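PDB 7D7P: phosphodiesterase from Salpingoeca rosetta, which belongs to the HD-type family of metal-dependent phosphodiesterases and has an all-helical domain that carries bound zinc and magnesium ions. Local coordinates for residues A[56-60]-A[270-274]; A[130-135]-A[248-252]. Numbering follows the deposited sequence.

Contact 1: A[56-60]-A[270-274]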
loop_
_atom_site.group_PDB
_atom_site.type_symbol
_atom_site.label_atom_id
_atom_site.label_comp_id
_atom_site.label_asym_id
_atom_site.label_seq_id
_atom_site.Cartn_x
_atom_site.Cartn_y
_atom_site.Cartn_z
ATOM N N PHE A 56 -22.073 -14.946 -1.750
ATOM C CA PHE A 56 -23.064 -14.883 -2.818
ATOM C C PHE A 56 -22.476 -14.255 -4.075
ATOM O O PHE A 56 -21.800 -13.223 -4.016
ATOM C CB PHE A 56 -24.288 -14.090 -2.352
ATOM C CG PHE A 56 -25.270 -13.787 -3.449
ATOM C CD1 PHE A 56 -26.182 -14.743 -3.865
ATOM C CD2 PHE A 56 -25.280 -12.546 -4.065
ATOM C CE1 PHE A 56 -27.087 -14.467 -4.874
ATOM C CE2 PHE A 56 -26.180 -12.264 -5.076
ATOM C CZ PHE A 56 -27.085 -13.227 -5.481
ATOM N N ASP A 57 -22.742 -14.884 -5.218
ATOM C CA ASP A 57 -22.290 -14.394 -6.515
ATOM C C ASP A 57 -23.409 -14.606 -7.522
ATOM O O ASP A 57 -23.821 -15.745 -7.765
ATOM C CB ASP A 57 -21.010 -15.109 -6.964
ATOM C CG ASP A 57 -20.326 -14.406 -8.120
ATOM O OD1 ASP A 57 -20.907 -13.442 -8.660
ATOM O OD2 ASP A 57 -19.203 -14.810 -8.483
ATOM N N ALA A 58 -23.890 -13.510 -8.112
ATOM C CA ALA A 58 -25.000 -13.583 -9.057
ATOM C C ALA A 58 -24.627 -14.282 -10.359
ATOM O O ALA A 58 -25.525 -14.696 -11.101
ATOM C CB ALA A 58 -25.524 -12.179 -9.361
ATOM N N LEU A 59 -23.333 -14.412 -10.661
ATOM C CA LEU A 59 -22.934 -15.082 -11.896
ATOM C C LEU A 59 -23.298 -16.561 -11.880
ATOM O O LEU A 59 -23.496 -17.159 -12.943
ATOM C CB LEU A 59 -21.433 -14.908 -12.129
ATOM C CG LEU A 59 -20.944 -13.492 -12.443
ATOM C CD1 LEU A 59 -19.425 -13.460 -12.594
ATOM C CD2 LEU A 59 -21.625 -12.944 -13.694
ATOM N N ASP A 60 -23.403 -17.158 -10.696
ATOM C CA ASP A 60 -23.714 -18.573 -10.553
ATOM C C ASP A 60 -25.209 -18.852 -10.436
ATOM O O ASP A 60 -25.593 -20.012 -10.257
ATOM C CB ASP A 60 -22.987 -19.144 -9.329
ATOM C CG ASP A 60 -21.491 -18.882 -9.365
ATOM O OD1 ASP A 60 -20.889 -19.023 -10.452
ATOM O OD2 ASP A 60 -20.916 -18.534 -8.312
ATOM N N SER A 270 -14.713 -14.997 -7.474
ATOM C CA SER A 270 -15.675 -13.939 -7.767
ATOM C C SER A 270 -14.967 -12.625 -8.074
ATOM O O SER A 270 -15.370 -11.896 -8.990
ATOM C CB SER A 270 -16.644 -13.778 -6.591
ATOM O OG SER A 270 -17.393 -12.580 -6.701
ATOM N N ASN A 271 -13.905 -12.314 -7.323
ATOM C CA ASN A 271 -13.128 -11.104 -7.578
ATOM C C ASN A 271 -12.581 -11.089 -9.002
ATOM O O ASN A 271 -12.650 -10.062 -9.690
ATOM C CB ASN A 271 -11.988 -11.000 -6.560
ATOM C CG ASN A 271 -11.333 -9.619 -6.532
ATOM O OD1 ASN A 271 -10.425 -9.371 -5.734
ATOM N ND2 ASN A 271 -11.787 -8.722 -7.396
ATOM N N LYS A 272 -12.053 -12.222 -9.468
ATOM C CA LYS A 272 -11.385 -12.254 -10.765
ATOM C C LYS A 272 -12.378 -12.183 -11.920
ATOM O O LYS A 272 -12.127 -11.493 -12.915
ATOM C CB LYS A 272 -10.524 -13.512 -10.878
ATOM C CG LYS A 272 -9.602 -13.517 -12.084
ATOM C CD LYS A 272 -8.911 -14.860 -12.247
ATOM C CE LYS A 272 -7.758 -14.761 -13.227
ATOM N NZ LYS A 272 -8.162 -14.055 -14.475
ATOM N N ARG A 273 -13.502 -12.898 -11.818
ATOM C CA ARG A 273 -14.459 -12.921 -12.922
ATOM C C ARG A 273 -15.096 -11.553 -13.140
ATOM O O ARG A 273 -15.269 -11.118 -14.284
ATOM C CB ARG A 273 -15.539 -13.973 -12.667
ATOM C CG ARG A 273 -15.040 -15.406 -12.734
ATOM C CD ARG A 273 -16.103 -16.385 -12.261
ATOM N NE ARG A 273 -17.192 -16.526 -13.223
ATOM C CZ ARG A 273 -18.313 -17.201 -12.991
ATOM N NH1 ARG A 273 -18.504 -17.796 -11.819
ATOM N NH2 ARG A 273 -19.249 -17.279 -13.927
ATOM N N TRP A 274 -15.458 -10.865 -12.056
ATOM C CA TRP A 274 -16.078 -9.551 -12.197
ATOM C C TRP A 274 -15.062 -8.504 -12.634
ATOM O O TRP A 274 -15.383 -7.618 -13.435
ATOM C CB TRP A 274 -16.743 -9.141 -10.884
ATOM C CG TRP A 274 -18.047 -9.829 -10.627
ATOM C CD1 TRP A 274 -18.254 -10.924 -9.838
ATOM C CD2 TRP A 274 -19.328 -9.468 -11.158
ATOM N NE1 TRP A 274 -19.586 -11.266 -9.843
ATOM C CE2 TRP A 274 -20.267 -10.389 -10.646
ATOM C CE3 TRP A 274 -19.773 -8.457 -12.015
ATOM C CZ2 TRP A 274 -21.623 -10.327 -10.963
ATOM C CZ3 TRP A 274 -21.123 -8.398 -12.331
ATOM C CH2 TRP A 274 -22.030 -9.328 -11.806
HETATM O O HOH W 1 -20.875 -19.773 -13.069
#
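A mixed polar and apolar loop-to-helix contact, partly buried, joins residues 56-60, in the loop between helices 43-47 and 63-76, to the first turns of helix 268-291. Its inner part is organised round Asp57. Trp274 NE1 donates to Asp57 OD1 over 2.8 Å and almost in line, so the one polar atom of a buried indole is satisfied. The same Asp57 OD1 accepts from Leu59 N at 3.3 Å, forming an Asx turn that starts the short 3-10 segment 58-60; aspartate suits this place because its short side chain brings OD1 back to the backbone N two residues on, while the same oxygen can accept a second hydrogen bond, from the indole. Leu59 then lies over the indole, its CD1 3.8 Å from the centroid of the five-membered ring of Trp274, a CH-pi contact. In the all-helical phosphodiesterase fold this joins an N-terminal loop to the metal-bearing core: the Trp274 side chain is about 9 Å from the zinc ion, and its ring meets Phe106 and His262 edge-to-face. Toward solvent, Asp60 OD1 and Arg273 NH1 make a salt bridge of 3.0 Å. A water donates to Asp60 OD1 at 2.7 Å and accepts from Arg273 NH2 at 3.1 Å, bridging the pair a second time. The long arginine spans the gap to the loop, and Leu59 CB covers one face of its guanidinium, 3.7 Å from Arg273 NH2.

Contact 2: A[130-135]-A[248-252]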
loop_
_atom_site.group_PDB
_atom_site.type_symbol
_atom_site.label_atom_id
_atom_site.label_comp_id
_atom_site.label_asym_id
_atom_site.label_seq_id
_atom_site.Cartn_x
_atom_site.Cartn_y
_atom_site.Cartn_z
ATOM N N PHE A 130 -30.597 1.592 14.171
ATOM C CA PHE A 130 -30.835 3.001 13.882
ATOM C C PHE A 130 -31.561 3.270 12.571
ATOM O O PHE A 130 -32.213 4.316 12.465
ATOM C CB PHE A 130 -29.520 3.805 13.906
ATOM C CG PHE A 130 -28.462 3.318 12.946
ATOM C CD1 PHE A 130 -28.487 3.690 11.611
ATOM C CD2 PHE A 130 -27.416 2.528 13.394
ATOM C CE1 PHE A 130 -27.505 3.257 10.735
ATOM C CE2 PHE A 130 -26.430 2.094 12.523
ATOM C CZ PHE A 130 -26.476 2.460 11.192
ATOM N N ILE A 131 -31.494 2.376 11.582
ATOM C CA ILE A 131 -32.208 2.606 10.331
ATOM C C ILE A 131 -33.709 2.508 10.573
ATOM O O ILE A 131 -34.179 1.695 11.381
ATOM C CB ILE A 131 -31.746 1.618 9.244
ATOM C CG1 ILE A 131 -32.157 2.119 7.857
ATOM C CG2 ILE A 131 -32.312 0.224 9.479
ATOM C CD1 ILE A 131 -31.668 1.245 6.719
ATOM N N THR A 132 -34.470 3.356 9.889
ATOM C CA THR A 132 -35.920 3.316 9.988
ATOM C C THR A 132 -36.498 2.376 8.936
ATOM O O THR A 132 -35.820 1.951 7.997
ATOM C CB THR A 132 -36.519 4.716 9.834
ATOM O OG1 THR A 132 -36.562 5.070 8.445
ATOM C CG2 THR A 132 -35.689 5.741 10.596
ATOM N N GLU A 133 -37.783 2.056 9.106
ATOM C CA GLU A 133 -38.456 1.155 8.176
ATOM C C GLU A 133 -38.503 1.741 6.771
ATOM O O GLU A 133 -38.284 1.027 5.786
ATOM C CB GLU A 133 -39.868 0.853 8.676
ATOM C CG GLU A 133 -40.469 -0.410 8.094
ATOM C CD GLU A 133 -39.778 -1.658 8.597
ATOM O OE1 GLU A 133 -39.438 -1.707 9.799
ATOM O OE2 GLU A 133 -39.572 -2.590 7.791
ATOM N N VAL A 134 -38.791 3.039 6.658
ATOM C CA VAL A 134 -38.860 3.667 5.343
ATOM C C VAL A 134 -37.478 3.713 4.700
ATOM O O VAL A 134 -37.329 3.441 3.503
ATOM C CB VAL A 134 -39.492 5.068 5.453
ATOM C CG1 VAL A 134 -39.284 5.855 4.166
ATOM C CG2 VAL A 134 -40.976 4.959 5.775
ATOM N N GLU A 135 -36.446 4.037 5.484
ATOM C CA GLU A 135 -35.089 4.073 4.946
ATOM C C GLU A 135 -34.615 2.688 4.521
ATOM O O GLU A 135 -33.836 2.569 3.569
ATOM C CB GLU A 135 -34.130 4.677 5.973
ATOM C CG GLU A 135 -34.376 6.154 6.261
ATOM C CD GLU A 135 -33.714 6.624 7.543
ATOM O OE1 GLU A 135 -33.186 5.775 8.295
ATOM O OE2 GLU A 135 -33.730 7.846 7.803
ATOM N N ARG A 248 -27.230 9.994 9.854
ATOM C CA ARG A 248 -27.675 8.649 9.501
ATOM C C ARG A 248 -27.738 8.471 7.990
ATOM O O ARG A 248 -27.407 7.398 7.472
ATOM C CB ARG A 248 -29.038 8.361 10.135
ATOM C CG ARG A 248 -29.531 6.937 9.918
ATOM C CD ARG A 248 -30.778 6.641 10.742
ATOM N NE ARG A 248 -31.950 7.372 10.267
ATOM C CZ ARG A 248 -32.502 8.400 10.907
ATOM N NH1 ARG A 248 -31.985 8.824 12.052
ATOM N NH2 ARG A 248 -33.569 9.004 10.401
ATOM N N LEU A 249 -28.159 9.510 7.263
ATOM C CA LEU A 249 -28.174 9.433 5.806
ATOM C C LEU A 249 -26.761 9.297 5.250
ATOM O O LEU A 249 -26.538 8.570 4.273
ATOM C CB LEU A 249 -28.869 10.662 5.218
ATOM C CG LEU A 249 -28.940 10.721 3.689
ATOM C CD1 LEU A 249 -29.583 9.458 3.125
ATOM C CD2 LEU A 249 -29.687 11.962 3.218
ATOM N N PHE A 250 -25.794 9.990 5.859
ATOM C CA PHE A 250 -24.403 9.845 5.441
ATOM C C PHE A 250 -23.941 8.397 5.567
ATOM O O PHE A 250 -23.257 7.876 4.677
ATOM C CB PHE A 250 -23.510 10.770 6.269
ATOM C CG PHE A 250 -22.036 10.554 6.050
ATOM C CD1 PHE A 250 -21.405 11.078 4.935
ATOM C CD2 PHE A 250 -21.281 9.843 6.968
ATOM C CE1 PHE A 250 -20.053 10.886 4.731
ATOM C CE2 PHE A 250 -19.927 9.648 6.770
ATOM C CZ PHE A 250 -19.313 10.169 5.651
ATOM N N VAL A 251 -24.313 7.733 6.664
ATOM C CA VAL A 251 -23.929 6.339 6.874
ATOM C C VAL A 251 -24.567 5.440 5.820
ATOM O O VAL A 251 -23.921 4.528 5.291
ATOM C CB VAL A 251 -24.302 5.899 8.302
ATOM C CG1 VAL A 251 -24.184 4.387 8.450
ATOM C CG2 VAL A 251 -23.422 6.612 9.318
ATOM N N LEU A 252 -25.841 5.682 5.499
ATOM C CA LEU A 252 -26.492 4.908 4.445
ATOM C C LEU A 252 -25.784 5.095 3.108
ATOM O O LEU A 252 -25.588 4.130 2.361
ATOM C CB LEU A 252 -27.965 5.303 4.332
ATOM C CG LEU A 252 -28.819 5.149 5.592
ATOM C CD1 LEU A 252 -30.257 5.560 5.319
ATOM C CD2 LEU A 252 -28.754 3.724 6.118
#
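One glutamate, Glu135, both closes the start of its own helix and holds a buried arginine of another. Its OE1 accepts from Thr132 N at 3.2 Å, while Thr132 OG1 accepts from Glu135 N at 3.1 Å. Across the contact, Arg248 NE donates to Glu135 OE1 and Arg248 NH2 to Glu135 OE2, each over 2.8 Å, a bidentate salt bridge at the guanidinium edge. Arg205 of helix 200-215 makes a further salt bridge with Glu135 OE2, so two positive charges share this carboxylate away from solvent. Arginine suits its place because its donors can serve several acceptors: NH1 also reaches Leu241 O, and NH2 Asn245 OD1. Its aliphatic part packs against Phe130, with Arg248 CG 3.8 Å from Phe130 CD1. Apolar side chains fill in around the charges: Phe130 CZ is 4.1 Å from Val251 CG1, and Ile131 CD1 is 3.9 Å from Leu252 CD2. Val251 and Leu252 follow Arg248 by three and four residues, so all three lie on the helix face turned to the loop. The reciprocal Thr132-Glu135 bonding is a capping box, with threonine as N-cap, here opening helix 133-145 against helix 245-260 in an all-helical phosphodiesterase domain.

In the fold
From the N terminus the chain first reaches residues 56-60, whose partner on helix 268-291 comes 210 residues later, so contact 1 closes a long and largely helical loop. Inside it, residues 130-135 lead into helix 133-145 and meet helix 245-260, 113 positions further on; contact 2 is therefore nested within contact 1, and the two do not cross. Their later halves fall on consecutive helices, 245-260 and 268-291. Yet the contacts lie on opposite sides of the chain's centre, 28 Å apart between centres. Helices 133-145 and 245-260, joined by contact 2, lead toward zinc ligands His146, Asp147 and Asp260.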